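Local coordinates for protein aromatic amino acid beta-eliminating lyase/threonine aldolase (Exiguobacterium sibiricum, PDB 3LWS) that belongs to the beta-eliminating lyase family of fold-type I enzymes and carries pyridoxal phosphate covalently linked to one of its lysines, at residues Q75-A78 with L79-S83; A299-S302 with P303-Q307; A32-A35 with D36-S40. All coordinates share one frame; numbering follows the deposited sequence.

Interaction 1: Q75-A78 with L79-S83; sequences QQVA and LRIWS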
loop_
_atom_site.group_PDB
_atom_site.type_symbol
_atom_site.label_atom_id
_atom_site.label_comp_id
_atom_site.label_asym_id
_atom_site.label_seq_id
_atom_site.Cartn_x
_atom_site.Cartn_y
_atom_site.Cartn_z
ATOM N N GLN A 75 10.834 5.154 4.986
ATOM C CA GLN A 75 11.984 5.566 5.833
ATOM C C GLN A 75 12.787 4.392 6.396
ATOM O O GLN A 75 14.000 4.501 6.548
ATOM C CB GLN A 75 11.540 6.498 6.935
ATOM C CG GLN A 75 11.003 7.754 6.399
ATOM C CD GLN A 75 10.972 8.836 7.372
ATOM O OE1 GLN A 75 11.727 9.826 7.221
ATOM N NE2 GLN A 75 10.101 8.714 8.399
ATOM N N GLN A 76 12.096 3.285 6.672
ATOM C CA GLN A 76 12.740 2.021 6.996
ATOM C C GLN A 76 13.651 1.600 5.871
ATOM O O GLN A 76 14.831 1.269 6.098
ATOM C CB GLN A 76 11.721 0.925 7.260
ATOM C CG GLN A 76 11.155 0.983 8.658
ATOM C CD GLN A 76 10.035 0.007 8.877
ATOM O OE1 GLN A 76 10.047 -1.095 8.333
ATOM N NE2 GLN A 76 9.064 0.387 9.702
ATOM N N VAL A 77 13.125 1.660 4.651
ATOM C CA VAL A 77 13.958 1.331 3.497
ATOM C C VAL A 77 15.180 2.249 3.359
ATOM O O VAL A 77 16.287 1.778 3.076
ATOM C CB VAL A 77 13.164 1.347 2.206
ATOM C CG1 VAL A 77 14.164 1.289 0.979
ATOM C CG2 VAL A 77 12.190 0.208 2.204
ATOM N N ALA A 78 14.979 3.546 3.561
ATOM C CA ALA A 78 16.079 4.531 3.435
ATOM C C ALA A 78 17.211 4.177 4.397
ATOM O O ALA A 78 18.382 4.065 3.987
ATOM C CB ALA A 78 15.595 5.951 3.715
ATOM N N LEU A 79 16.838 3.998 5.663
ATOM C CA LEU A 79 17.813 3.724 6.739
ATOM C C LEU A 79 18.591 2.427 6.477
ATOM O O LEU A 79 19.832 2.387 6.611
ATOM C CB LEU A 79 17.140 3.692 8.118
ATOM C CG LEU A 79 16.610 5.019 8.696
ATOM C CD1 LEU A 79 16.204 4.873 10.125
ATOM C CD2 LEU A 79 17.618 6.074 8.621
ATOM N N ARG A 80 17.864 1.386 6.052
ATOM C CA ARG A 80 18.483 0.113 5.679
ATOM C C ARG A 80 19.480 0.264 4.530
ATOM O O ARG A 80 20.574 -0.316 4.582
ATOM C CB ARG A 80 17.419 -0.925 5.336
ATOM C CG ARG A 80 17.946 -2.316 4.865
ATOM C CD ARG A 80 18.950 -2.924 5.836
ATOM N NE ARG A 80 19.553 -4.123 5.277
ATOM C CZ ARG A 80 19.065 -5.351 5.431
ATOM N NH1 ARG A 80 17.948 -5.570 6.105
ATOM N NH2 ARG A 80 19.690 -6.375 4.866
ATOM N N ILE A 81 19.122 1.032 3.507
ATOM C CA ILE A 81 20.036 1.232 2.380
ATOM C C ILE A 81 21.313 1.890 2.880
ATOM O O ILE A 81 22.385 1.368 2.655
ATOM C CB ILE A 81 19.415 2.009 1.243
ATOM C CG1 ILE A 81 18.260 1.188 0.660
ATOM C CG2 ILE A 81 20.465 2.300 0.108
ATOM C CD1 ILE A 81 17.187 2.030 -0.037
ATOM N N TRP A 82 21.196 2.986 3.606
ATOM C CA TRP A 82 22.371 3.644 4.162
ATOM C C TRP A 82 23.141 2.762 5.150
ATOM O O TRP A 82 24.349 2.756 5.118
ATOM C CB TRP A 82 22.055 4.987 4.819
ATOM C CG TRP A 82 21.437 6.034 3.896
ATOM C CD1 TRP A 82 20.312 6.769 4.162
ATOM C CD2 TRP A 82 21.898 6.470 2.593
ATOM N NE1 TRP A 82 20.049 7.624 3.126
ATOM C CE2 TRP A 82 21.016 7.482 2.160
ATOM C CE3 TRP A 82 22.991 6.135 1.769
ATOM C CZ2 TRP A 82 21.152 8.113 0.913
ATOM C CZ3 TRP A 82 23.131 6.777 0.549
ATOM C CH2 TRP A 82 22.209 7.747 0.129
ATOM N N SER A 83 22.453 2.008 5.991
ATOM C CA SER A 83 23.117 1.082 6.885
ATOM C C SER A 83 23.967 0.096 6.060
ATOM O O SER A 83 25.142 -0.101 6.357
ATOM C CB SER A 83 22.102 0.316 7.726
ATOM O OG SER A 83 22.709 -0.720 8.459
#
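Two successive turns of helix 71-86, which packs against the central seven-stranded mixed sheet, are joined where Val77 meets Ile81 and Ala78 meets Trp82. Four i to i+4 backbone hydrogen bonds carry the turn, for example Ile81 N to Val77 O and Trp82 N to Ala78 O, each 3.0 Å; the second is nearly straight at the hydrogen (175°). The closest side-chain meeting is Val77 CG1 against Ile81 CD1 at 3.3 Å, tighter than usual van der Waals contact. Val77 CG1 lies anti to its own backbone N (chi1 168°), which carries it along the helix toward the end of the Ile81 chain. Ile81 CG1 lies 3.2 Å from Val77 O, and CD1 is almost as close, both packed against the carbonyl that accepts the Ile81 N-H. Trp82 CD1 comes to 3.3 Å from Ala78 O, the ring standing oblique to it. Leu79 CG sits 3.4 Å from Gln75 O. The polar ends serve other parts of the fold: Trp82 NE1 bonds Ser199, Gln75 reaches His173 and Asp175, and Gln76 bonds Tyr233, Glu103 and Arg232 O of the second subunit. Phe222 of helix 220-232 stacks on the Trp82 ring. This is a regular buried alpha-helix of the large domain of fold-type I pyridoxal-phosphate enzymes, lying between sheet and neighbouring helices.

Interaction 2: A299-S302 with P303-Q307; sequences ADIS and PKLEQ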
loop_
_atom_site.group_PDB
_atom_site.type_symbol
_atom_site.label_atom_id
_atom_site.label_comp_id
_atom_site.label_asym_id
_atom_site.label_seq_id
_atom_site.Cartn_x
_atom_site.Cartn_y
_atom_site.Cartn_z
ATOM N N ALA A 299 -10.898 14.996 32.103
ATOM C CA ALA A 299 -12.115 14.969 32.911
ATOM C C ALA A 299 -12.569 16.368 33.387
ATOM O O ALA A 299 -13.756 16.576 33.575
ATOM C CB ALA A 299 -11.909 14.050 34.111
ATOM N N ASP A 300 -11.618 17.283 33.580
ATOM C CA ASP A 300 -11.867 18.697 33.888
ATOM C C ASP A 300 -12.183 19.573 32.682
ATOM O O ASP A 300 -13.044 20.440 32.757
ATOM C CB ASP A 300 -10.641 19.330 34.538
ATOM C CG ASP A 300 -10.137 18.542 35.735
ATOM O OD1 ASP A 300 -10.943 18.324 36.642
ATOM O OD2 ASP A 300 -8.945 18.158 35.769
ATOM N N ILE A 301 -11.448 19.372 31.597
ATOM C CA ILE A 301 -11.472 20.270 30.427
ATOM C C ILE A 301 -12.445 19.817 29.352
ATOM O O ILE A 301 -13.128 20.645 28.751
ATOM C CB ILE A 301 -10.051 20.401 29.804
ATOM C CG1 ILE A 301 -9.059 20.885 30.851
ATOM C CG2 ILE A 301 -10.051 21.320 28.572
ATOM C CD1 ILE A 301 -9.491 22.075 31.698
ATOM N N SER A 302 -12.521 18.515 29.089
ATOM C CA SER A 302 -13.464 18.039 28.063
ATOM C C SER A 302 -14.889 18.664 28.174
ATOM O O SER A 302 -15.425 19.144 27.169
ATOM C CB SER A 302 -13.523 16.507 28.043
ATOM O OG SER A 302 -14.665 16.035 27.363
ATOM N N PRO A 303 -15.505 18.658 29.375
ATOM C CA PRO A 303 -16.870 19.217 29.476
ATOM C C PRO A 303 -16.977 20.666 29.036
ATOM O O PRO A 303 -17.986 21.041 28.437
ATOM C CB PRO A 303 -17.199 19.111 30.966
ATOM C CG PRO A 303 -16.348 18.040 31.473
ATOM C CD PRO A 303 -15.056 18.118 30.671
ATOM N N LYS A 304 -15.943 21.463 29.307
ATOM C CA LYS A 304 -15.953 22.879 28.917
ATOM C C LYS A 304 -15.992 22.993 27.389
ATOM O O LYS A 304 -16.841 23.692 26.819
ATOM C CB LYS A 304 -14.734 23.619 29.458
ATOM C CG LYS A 304 -14.691 23.729 30.958
ATOM C CD LYS A 304 -13.503 24.552 31.441
ATOM C CE LYS A 304 -13.461 24.605 32.976
ATOM N NZ LYS A 304 -12.118 25.005 33.486
ATOM N N LEU A 305 -15.076 22.268 26.750
ATOM C CA LEU A 305 -14.960 22.232 25.304
ATOM C C LEU A 305 -16.211 21.682 24.651
ATOM O O LEU A 305 -16.650 22.218 23.635
ATOM C CB LEU A 305 -13.730 21.406 24.879
ATOM C CG LEU A 305 -12.377 22.036 25.221
ATOM C CD1 LEU A 305 -11.276 21.005 25.026
ATOM C CD2 LEU A 305 -12.093 23.331 24.389
ATOM N N GLU A 306 -16.756 20.602 25.227
ATOM C CA GLU A 306 -17.985 19.995 24.774
ATOM C C GLU A 306 -19.074 21.070 24.652
ATOM O O GLU A 306 -19.665 21.227 23.618
ATOM C CB GLU A 306 -18.458 18.910 25.768
ATOM C CG GLU A 306 -19.861 18.331 25.453
ATOM C CD GLU A 306 -20.426 17.401 26.527
ATOM O OE1 GLU A 306 -20.556 17.822 27.710
ATOM O OE2 GLU A 306 -20.770 16.260 26.178
ATOM N N GLN A 307 -19.316 21.793 25.739
ATOM C CA GLN A 307 -20.353 22.807 25.780
ATOM C C GLN A 307 -20.093 23.864 24.696
ATOM O O GLN A 307 -20.931 24.073 23.818
ATOM C CB GLN A 307 -20.416 23.428 27.173
ATOM C CG GLN A 307 -21.585 24.389 27.346
ATOM C CD GLN A 307 -21.733 24.954 28.760
ATOM O OE1 GLN A 307 -20.778 25.015 29.539
ATOM N NE2 GLN A 307 -22.936 25.397 29.082
#
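Ser302 and Pro303 meet at the peptide between them, and the proline ring presses back on the preceding turn. Ser302 CB stands 3.4 Å from Pro303 CD, a tight pair imposed by the ring closing on its nitrogen. The serine hydroxyl is swung to the side remote from its backbone N (chi1 163°), which sets OG beside the same peptide link. Pro303 N has no hydrogen to give to Ala299 O; the ring carbon Pro303 CD occupies the position where an amide hydrogen would point, 3.5 Å from Ala299 O. The result is a proline kink within helix 298-312 of the smaller C-terminal domain, for Lys304 N also misses its regular partner and makes only a weak bond, 3.0 Å, to Ile301 O. Leu305 N restores the i to i+4 pattern with a straighter bond to the same oxygen (172°), and Glu306 N to Ser302 O, 2.8 Å, continues it. Ile301 faces the buried side: its CG2 rests 3.8 Å from Leu305 CD1, the two branched chains crossing at a slant. Phe356 touches Ile301 and Lys304, while Leu5 of helix 4-10 and Leu352 of helix 342-355 pack against Leu305.

Interaction 3: A32-A35 with D36-S40; sequences AAVA and DEMAS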
loop_
_atom_site.group_PDB
_atom_site.type_symbol
_atom_site.label_atom_id
_atom_site.label_comp_id
_atom_site.label_asym_id
_atom_site.label_seq_id
_atom_site.Cartn_x
_atom_site.Cartn_y
_atom_site.Cartn_z
ATOM N N ALA A 32 -12.226 13.552 -10.761
ATOM C CA ALA A 32 -13.429 13.966 -11.528
ATOM C C ALA A 32 -13.150 14.471 -12.949
ATOM O O ALA A 32 -14.015 14.394 -13.821
ATOM C CB ALA A 32 -14.271 14.995 -10.709
ATOM N N ALA A 33 -11.949 14.961 -13.193
ATOM C CA ALA A 33 -11.551 15.435 -14.499
ATOM C C ALA A 33 -10.499 14.517 -15.173
ATOM O O ALA A 33 -9.934 14.877 -16.205
ATOM C CB ALA A 33 -11.021 16.856 -14.364
ATOM N N VAL A 34 -10.244 13.344 -14.589
ATOM C CA VAL A 34 -9.267 12.420 -15.129
ATOM C C VAL A 34 -9.977 11.499 -16.136
ATOM O O VAL A 34 -10.970 10.852 -15.808
ATOM C CB VAL A 34 -8.527 11.671 -13.985
ATOM C CG1 VAL A 34 -7.652 10.587 -14.499
ATOM C CG2 VAL A 34 -7.693 12.676 -13.147
ATOM N N ALA A 35 -9.452 11.452 -17.361
ATOM C CA ALA A 35 -9.985 10.615 -18.445
ATOM C C ALA A 35 -10.059 9.163 -18.041
ATOM O O ALA A 35 -9.066 8.620 -17.570
ATOM C CB ALA A 35 -9.090 10.764 -19.730
ATOM N N ASP A 36 -11.207 8.501 -18.254
ATOM C CA ASP A 36 -11.325 7.070 -17.926
ATOM C C ASP A 36 -10.261 6.257 -18.672
ATOM O O ASP A 36 -9.829 5.216 -18.198
ATOM C CB ASP A 36 -12.666 6.472 -18.301
ATOM C CG ASP A 36 -13.819 6.922 -17.431
ATOM O OD1 ASP A 36 -13.660 7.278 -16.238
ATOM O OD2 ASP A 36 -14.940 6.877 -17.981
ATOM N N GLU A 37 -9.817 6.745 -19.827
ATOM C CA GLU A 37 -8.886 5.995 -20.654
ATOM C C GLU A 37 -7.421 6.160 -20.225
ATOM O O GLU A 37 -6.572 5.492 -20.753
ATOM C CB GLU A 37 -9.071 6.364 -22.146
ATOM C CG GLU A 37 -10.521 6.190 -22.676
ATOM C CD GLU A 37 -11.520 7.247 -22.161
ATOM O OE1 GLU A 37 -11.125 8.402 -21.856
ATOM O OE2 GLU A 37 -12.715 6.914 -22.055
HETATM N N MSE A 38 -7.104 7.004 -19.255
HETATM C CA MSE A 38 -5.700 7.094 -18.804
HETATM C C MSE A 38 -5.173 5.730 -18.323
HETATM O O MSE A 38 -5.809 5.095 -17.473
HETATM C CB MSE A 38 -5.550 8.132 -17.692
HETATM C CG MSE A 38 -4.125 8.710 -17.597
HETATM SE SE MSE A 38 -3.886 9.849 -16.033
HETATM C CE MSE A 38 -2.670 11.211 -16.777
ATOM N N ALA A 39 -4.024 5.275 -18.875
ATOM C CA ALA A 39 -3.452 3.986 -18.488
ATOM C C ALA A 39 -2.858 4.037 -17.076
ATOM O O ALA A 39 -2.248 5.027 -16.639
ATOM C CB ALA A 39 -2.378 3.465 -19.527
ATOM N N SER A 40 -3.023 2.937 -16.377
ATOM C CA SER A 40 -2.499 2.786 -15.048
ATOM C C SER A 40 -1.025 2.616 -15.119
ATOM O O SER A 40 -0.499 2.181 -16.126
ATOM C CB SER A 40 -3.081 1.549 -14.386
ATOM O OG SER A 40 -2.312 1.170 -13.244
#
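The Glu37 carboxylate folds back on Ala35: Ala35 CB lies 3.8 Å from Glu37 OE1 and is raised only modestly from the carboxylate plane. On the same side, Ala35 C lies well above that plane, outward of Glu37 OE1 and 4.0 Å from it. A bend at the second torsion of Glu37 (chi2 72°) brings the oxygen round to that position. A second flat group in the contact is the carbonyl of Ala35, which Met38 N approaches from above its plane, 57° out of it; the hydrogen bond measures 3.0 Å between Met38 N and Ala35 O and is close to straight at the hydrogen. It closes a type I beta turn, Ala35 to Met38, with Asp36 and Glu37 at the corners, in the connection between helix 24-31 and strand 41-42. The selenium of Met38, a selenomethionine, touches Val34 CG1 at 4.1 Å. The Met38 chain leaves with CG roughly opposite its backbone N (chi1 -155°) and runs extended as far as SE. Val24 of the second subunit packs on both Val34 and Met38, and the backbones of Asp36, Met38 and Ser40 make hydrogen bonds to that subunit. Within the same chain, Val34 rests on Val245 of helix 241-254.

Overall arrangement
The three contacts are separate local arrangements, and no two touch. Interactions 1 and 2 lie on opposite sides of the chain's centre, with their own centres 44 Å apart, one in the large domain and the other in the C-terminal domain. Interaction 3 precedes both in sequence; its centre is 34 Å from that of interaction 1 and 47 Å from that of interaction 2. Interactions 1 and 3 both reach the second subunit, whereas no other chain of the dimer touches 299-307. Interaction 1 has an indirect link to the cofactor-bearing Lys206: Ser199 starts the strand that ends shortly before it, and Asp175 probably corresponds to the aspartate that meets the cofactor ring in this fold.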